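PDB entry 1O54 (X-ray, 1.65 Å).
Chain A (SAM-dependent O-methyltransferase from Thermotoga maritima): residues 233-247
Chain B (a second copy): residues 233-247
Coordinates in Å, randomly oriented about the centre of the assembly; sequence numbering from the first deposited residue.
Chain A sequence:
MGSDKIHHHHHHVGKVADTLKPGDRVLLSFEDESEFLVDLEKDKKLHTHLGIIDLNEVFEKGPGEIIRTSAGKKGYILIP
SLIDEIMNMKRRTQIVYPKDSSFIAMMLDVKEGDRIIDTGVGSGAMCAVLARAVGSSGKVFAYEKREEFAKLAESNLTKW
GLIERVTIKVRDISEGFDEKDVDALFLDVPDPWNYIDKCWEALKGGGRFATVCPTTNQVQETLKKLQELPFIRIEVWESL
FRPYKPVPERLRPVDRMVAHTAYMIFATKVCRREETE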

# COMPACT_ATOMS: atom_id res chain seq x y z
N ARG A 233 -3.64 20.56 -15.05
CA ARG A 233 -3.35 19.12 -14.92
C ARG A 233 -2.37 18.91 -13.76
O ARG A 233 -1.41 18.14 -13.85
CB ARG A 233 -2.82 18.54 -16.24
CG ARG A 233 -3.80 18.65 -17.41
CD ARG A 233 -3.25 18.00 -18.68
NE ARG A 233 -3.55 16.58 -18.74
CZ ARG A 233 -3.05 15.73 -19.61
NH1 ARG A 233 -2.18 16.11 -20.53
NH2 ARG A 233 -3.42 14.47 -19.58
N ILE A 234 -2.65 19.55 -12.63
CA ILE A 234 -1.77 19.38 -11.45
C ILE A 234 -2.16 18.07 -10.78
O ILE A 234 -3.36 17.83 -10.45
CB ILE A 234 -1.92 20.57 -10.45
CG1 ILE A 234 -1.47 21.86 -11.11
CG2 ILE A 234 -1.07 20.32 -9.20
CD1 ILE A 234 -1.90 23.08 -10.41
N GLU A 235 -1.16 17.24 -10.56
CA GLU A 235 -1.34 15.93 -9.91
C GLU A 235 -0.25 15.67 -8.88
O GLU A 235 0.85 16.16 -8.99
CB GLU A 235 -1.28 14.83 -10.93
CG GLU A 235 -2.33 14.93 -12.04
CD GLU A 235 -2.48 13.67 -12.88
OE1 GLU A 235 -1.65 12.73 -12.79
OE2 GLU A 235 -3.44 13.66 -13.70
N VAL A 236 -0.62 14.90 -7.86
CA VAL A 236 0.30 14.50 -6.81
C VAL A 236 0.21 12.97 -6.66
O VAL A 236 -0.89 12.44 -6.47
CB VAL A 236 -0.07 15.18 -5.47
CG1 VAL A 236 0.82 14.68 -4.34
CG2 VAL A 236 -0.05 16.68 -5.56
N TRP A 237 1.35 12.30 -6.72
CA TRP A 237 1.44 10.84 -6.68
C TRP A 237 2.43 10.38 -5.62
O TRP A 237 3.46 11.03 -5.37
CB TRP A 237 1.89 10.30 -8.05
CG TRP A 237 0.84 10.41 -9.07
CD1 TRP A 237 0.64 11.43 -9.97
CD2 TRP A 237 -0.19 9.44 -9.33
NE1 TRP A 237 -0.47 11.16 -10.76
CE2 TRP A 237 -0.98 9.94 -10.39
CE3 TRP A 237 -0.52 8.21 -8.77
CZ2 TRP A 237 -2.08 9.23 -10.90
CZ3 TRP A 237 -1.60 7.50 -9.30
CH2 TRP A 237 -2.38 8.02 -10.32
N GLU A 238 2.14 9.23 -5.01
CA GLU A 238 3.14 8.48 -4.30
C GLU A 238 3.06 7.03 -4.74
O GLU A 238 1.98 6.56 -5.17
CB GLU A 238 2.95 8.57 -2.77
CG GLU A 238 1.89 7.65 -2.25
CD GLU A 238 1.67 7.78 -0.73
OE1 GLU A 238 2.64 7.84 0.06
OE2 GLU A 238 0.51 7.76 -0.37
N SER A 239 4.16 6.32 -4.64
CA SER A 239 4.14 4.89 -4.95
C SER A 239 4.76 4.08 -3.82
O SER A 239 5.70 4.57 -3.11
CB SER A 239 4.91 4.62 -6.23
OG SER A 239 6.28 4.89 -6.07
N LEU A 240 4.24 2.86 -3.64
CA LEU A 240 4.80 1.86 -2.76
C LEU A 240 5.15 0.67 -3.62
O LEU A 240 4.28 0.15 -4.32
CB LEU A 240 3.80 1.41 -1.67
N PHE A 241 6.40 0.26 -3.55
CA PHE A 241 6.87 -0.93 -4.26
C PHE A 241 7.17 -2.02 -3.26
O PHE A 241 7.84 -1.79 -2.26
CB PHE A 241 8.12 -0.61 -5.07
CG PHE A 241 7.85 0.01 -6.39
CD1 PHE A 241 7.27 1.26 -6.48
CD2 PHE A 241 8.16 -0.66 -7.55
CE1 PHE A 241 7.04 1.87 -7.69
CE2 PHE A 241 7.95 -0.08 -8.77
CZ PHE A 241 7.36 1.18 -8.86
N ARG A 242 6.63 -3.20 -3.51
CA ARG A 242 6.75 -4.31 -2.58
C ARG A 242 7.37 -5.49 -3.31
O ARG A 242 6.80 -5.96 -4.29
CB ARG A 242 5.36 -4.74 -2.07
CG ARG A 242 5.46 -5.81 -1.05
CD ARG A 242 4.29 -5.85 -0.05
NE ARG A 242 3.08 -6.27 -0.74
CZ ARG A 242 1.95 -6.59 -0.14
NH1 ARG A 242 1.85 -6.57 1.17
NH2 ARG A 242 0.92 -6.95 -0.88
N PRO A 243 8.49 -5.99 -2.83
CA PRO A 243 9.02 -7.23 -3.38
C PRO A 243 8.50 -8.49 -2.69
O PRO A 243 8.06 -8.43 -1.53
CB PRO A 243 10.51 -7.07 -3.14
CG PRO A 243 10.58 -6.40 -1.85
CD PRO A 243 9.38 -5.47 -1.77
N TYR A 244 8.59 -9.63 -3.38
CA TYR A 244 8.16 -10.92 -2.89
C TYR A 244 9.33 -11.87 -2.77
O TYR A 244 10.28 -11.79 -3.55
CB TYR A 244 7.12 -11.52 -3.85
CG TYR A 244 5.76 -10.91 -3.70
CD1 TYR A 244 5.52 -9.61 -4.09
CD2 TYR A 244 4.67 -11.65 -3.23
CE1 TYR A 244 4.28 -9.04 -3.93
CE2 TYR A 244 3.40 -11.06 -3.09
CZ TYR A 244 3.21 -9.79 -3.46
OH TYR A 244 1.98 -9.14 -3.35
N LYS A 245 9.23 -12.80 -1.84
CA LYS A 245 10.21 -13.89 -1.74
C LYS A 245 10.00 -14.78 -2.98
O LYS A 245 8.89 -15.28 -3.20
CB LYS A 245 9.98 -14.65 -0.46
CG LYS A 245 10.13 -13.82 0.77
CD LYS A 245 10.10 -14.66 2.02
CE LYS A 245 11.48 -15.26 2.31
NZ LYS A 245 12.42 -14.22 2.86
N PRO A 246 11.00 -14.92 -3.85
CA PRO A 246 10.82 -15.67 -5.11
C PRO A 246 10.89 -17.20 -4.91
O PRO A 246 11.78 -17.88 -5.47
CB PRO A 246 11.94 -15.13 -5.98
CG PRO A 246 13.03 -14.83 -4.99
CD PRO A 246 12.35 -14.35 -3.76
N VAL A 247 9.99 -17.72 -4.07
CA VAL A 247 9.97 -19.14 -3.71
C VAL A 247 8.64 -19.68 -4.27
O VAL A 247 7.56 -19.35 -3.76
CB VAL A 247 10.05 -19.41 -2.21
CG1 VAL A 247 10.07 -20.91 -1.94
CG2 VAL A 247 11.31 -18.72 -1.57
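Chain B (233-247) RIEVWESLFRPYKPV

The chain B stretch runs as an extended strand around Leu240(B), antiparallel to the same strand of chain A. The N-to-C directions differ by 162°, and the axes approach to 4.7 Å. An exact two-fold relates the copies, so each contact between unlike residues has a symmetry mate. Leu240(B) pairs with Leu240(A) at the centre.

Backbone hydrogen bonds fix the register. Leu240(B) N donates to Leu240(A) O at 2.9 Å. Arg242(B) N donates to Glu238(A) O at 2.8 Å, and Glu238(A) N to Arg242(B) O at 3.0 Å. Tyr244(B) N reaches Val236(A) O at 2.9 Å. Beside it, water 1 accepts from Val236(A) N at 2.9 Å and donates to Tyr244(B) O at 2.7 Å, bridging the strands.

Charged and polar side chains meet on the face carrying Leu240(A) and Leu240(B). Arg242(B) NH2 forms a salt bridge with Glu238(A) OE2 at 2.8 Å. Tyr244(B) OH donates a very short hydrogen bond, 2.5 Å, to the same Glu238(A) OE2.

The face carrying Trp237(A) and Phe241(B) holds the aromatic contacts. Pro243(B) CB lies over the Trp237(A) six-membered ring, 3.6 Å from its centroid. Ser239(A) CB lies 3.5 Å from the Phe241(B) ring centroid, over its face. The rings of Phe241(A) and Phe241(B) meet rim to rim, with Phe241(A) CE1 3.7 Å from Phe241(B) CE1.

Past the C-terminal part of the chain B strand, Pro246(B) CB packs 4.2 Å from Ile234(A) CG2.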

# COMPACT_ATOMS: atom_id res chain seq x y z
N ARG B 233 19.61 -13.54 -9.73
CA ARG B 233 19.02 -12.24 -9.39
C ARG B 233 17.52 -12.25 -9.76
O ARG B 233 16.99 -11.29 -10.32
CB ARG B 233 19.77 -11.09 -10.07
CG ARG B 233 21.24 -10.98 -9.66
CD ARG B 233 21.94 -9.79 -10.32
NE ARG B 233 21.78 -8.57 -9.54
CZ ARG B 233 22.10 -7.35 -9.94
NH1 ARG B 233 22.60 -7.14 -11.14
NH2 ARG B 233 21.92 -6.34 -9.13
N ILE B 234 16.83 -13.32 -9.38
CA ILE B 234 15.38 -13.40 -9.67
C ILE B 234 14.66 -12.58 -8.62
O ILE B 234 14.85 -12.78 -7.38
CB ILE B 234 14.88 -14.87 -9.66
CG1 ILE B 234 15.56 -15.66 -10.76
CG2 ILE B 234 13.36 -14.92 -9.87
CD1 ILE B 234 15.44 -17.13 -10.62
N GLU B 235 13.82 -11.67 -9.09
CA GLU B 235 13.03 -10.80 -8.23
C GLU B 235 11.59 -10.69 -8.71
O GLU B 235 11.31 -10.82 -9.88
CB GLU B 235 13.61 -9.41 -8.20
CG GLU B 235 15.05 -9.34 -7.70
CD GLU B 235 15.54 -7.93 -7.38
OE1 GLU B 235 14.87 -6.92 -7.71
OE2 GLU B 235 16.67 -7.85 -6.83
N VAL B 236 10.69 -10.47 -7.76
CA VAL B 236 9.27 -10.29 -8.05
C VAL B 236 8.81 -9.01 -7.34
O VAL B 236 9.01 -8.87 -6.12
CB VAL B 236 8.45 -11.50 -7.54
CG1 VAL B 236 6.96 -11.26 -7.74
CG2 VAL B 236 8.89 -12.80 -8.15
N TRP B 237 8.19 -8.11 -8.09
CA TRP B 237 7.77 -6.80 -7.60
C TRP B 237 6.29 -6.54 -7.92
O TRP B 237 5.78 -6.97 -8.97
CB TRP B 237 8.62 -5.69 -8.24
CG TRP B 237 9.98 -5.65 -7.72
CD1 TRP B 237 11.10 -6.27 -8.24
CD2 TRP B 237 10.43 -4.94 -6.56
NE1 TRP B 237 12.20 -6.00 -7.45
CE2 TRP B 237 11.81 -5.18 -6.42
CE3 TRP B 237 9.80 -4.13 -5.62
CZ2 TRP B 237 12.58 -4.62 -5.38
CZ3 TRP B 237 10.55 -3.56 -4.59
CH2 TRP B 237 11.91 -3.84 -4.46
N GLU B 238 5.63 -5.82 -7.03
CA GLU B 238 4.38 -5.18 -7.37
C GLU B 238 4.45 -3.73 -6.90
O GLU B 238 5.18 -3.41 -5.93
CB GLU B 238 3.17 -5.88 -6.72
CG GLU B 238 2.97 -5.52 -5.29
CD GLU B 238 1.78 -6.26 -4.64
OE1 GLU B 238 0.69 -6.38 -5.22
OE2 GLU B 238 1.99 -6.66 -3.51
N SER B 239 3.69 -2.87 -7.54
CA SER B 239 3.62 -1.49 -7.09
C SER B 239 2.17 -1.04 -6.94
O SER B 239 1.27 -1.51 -7.70
CB SER B 239 4.31 -0.57 -8.08
OG SER B 239 3.63 -0.53 -9.31
N LEU B 240 1.95 -0.14 -5.97
CA LEU B 240 0.70 0.56 -5.77
C LEU B 240 1.00 2.03 -5.91
O LEU B 240 1.86 2.55 -5.20
CB LEU B 240 0.09 0.30 -4.37
N PHE B 241 0.28 2.68 -6.81
CA PHE B 241 0.39 4.12 -7.01
C PHE B 241 -0.87 4.79 -6.51
O PHE B 241 -1.98 4.37 -6.84
CB PHE B 241 0.61 4.45 -8.47
CG PHE B 241 2.02 4.33 -8.93
CD1 PHE B 241 2.66 3.10 -8.93
CD2 PHE B 241 2.72 5.44 -9.33
CE1 PHE B 241 3.95 2.97 -9.37
CE2 PHE B 241 4.01 5.34 -9.78
CZ PHE B 241 4.65 4.10 -9.77
N ARG B 242 -0.70 5.81 -5.68
CA ARG B 242 -1.83 6.47 -5.05
C ARG B 242 -1.76 7.95 -5.39
O ARG B 242 -0.78 8.60 -5.05
CB ARG B 242 -1.76 6.32 -3.52
CG ARG B 242 -2.94 6.92 -2.86
CD ARG B 242 -3.30 6.29 -1.50
NE ARG B 242 -2.26 6.63 -0.53
CZ ARG B 242 -2.35 6.41 0.77
NH1 ARG B 242 -3.44 5.88 1.29
NH2 ARG B 242 -1.35 6.77 1.54
N PRO B 243 -2.80 8.49 -6.01
CA PRO B 243 -2.86 9.94 -6.18
C PRO B 243 -3.53 10.67 -5.02
O PRO B 243 -4.33 10.08 -4.27
CB PRO B 243 -3.69 10.07 -7.44
CG PRO B 243 -4.67 9.00 -7.32
CD PRO B 243 -3.98 7.84 -6.61
N TYR B 244 -3.25 11.98 -4.89
CA TYR B 244 -3.80 12.83 -3.87
C TYR B 244 -4.66 13.92 -4.48
O TYR B 244 -4.38 14.38 -5.60
CB TYR B 244 -2.66 13.48 -3.08
CG TYR B 244 -2.03 12.55 -2.08
CD1 TYR B 244 -1.28 11.48 -2.50
CD2 TYR B 244 -2.14 12.76 -0.70
CE1 TYR B 244 -0.72 10.60 -1.59
CE2 TYR B 244 -1.55 11.88 0.22
CZ TYR B 244 -0.84 10.83 -0.23
OH TYR B 244 -0.23 9.92 0.63
N LYS B 245 -5.65 14.38 -3.73
CA LYS B 245 -6.43 15.55 -4.13
C LYS B 245 -5.48 16.76 -4.03
O LYS B 245 -4.93 17.02 -2.95
CB LYS B 245 -7.61 15.69 -3.21
CG LYS B 245 -8.54 14.52 -3.24
CD LYS B 245 -9.81 14.79 -2.48
CE LYS B 245 -10.82 15.56 -3.34
NZ LYS B 245 -11.46 14.64 -4.35
N PRO B 246 -5.21 17.46 -5.13
CA PRO B 246 -4.23 18.57 -5.11
C PRO B 246 -4.81 19.87 -4.53
O PRO B 246 -4.88 20.91 -5.23
CB PRO B 246 -3.85 18.68 -6.58
CG PRO B 246 -5.11 18.31 -7.30
CD PRO B 246 -5.75 17.25 -6.48
N VAL B 247 -5.26 19.80 -3.28
CA VAL B 247 -5.90 20.92 -2.59
C VAL B 247 -4.97 21.29 -1.44
O VAL B 247 -4.85 20.55 -0.46
CB VAL B 247 -7.30 20.62 -2.06
CG1 VAL B 247 -7.91 21.86 -1.42
CG2 VAL B 247 -8.24 20.07 -3.19
O HOH W 1 -3.43 14.08 -8.10
O HOH W 2 11.94 -10.34 -5.11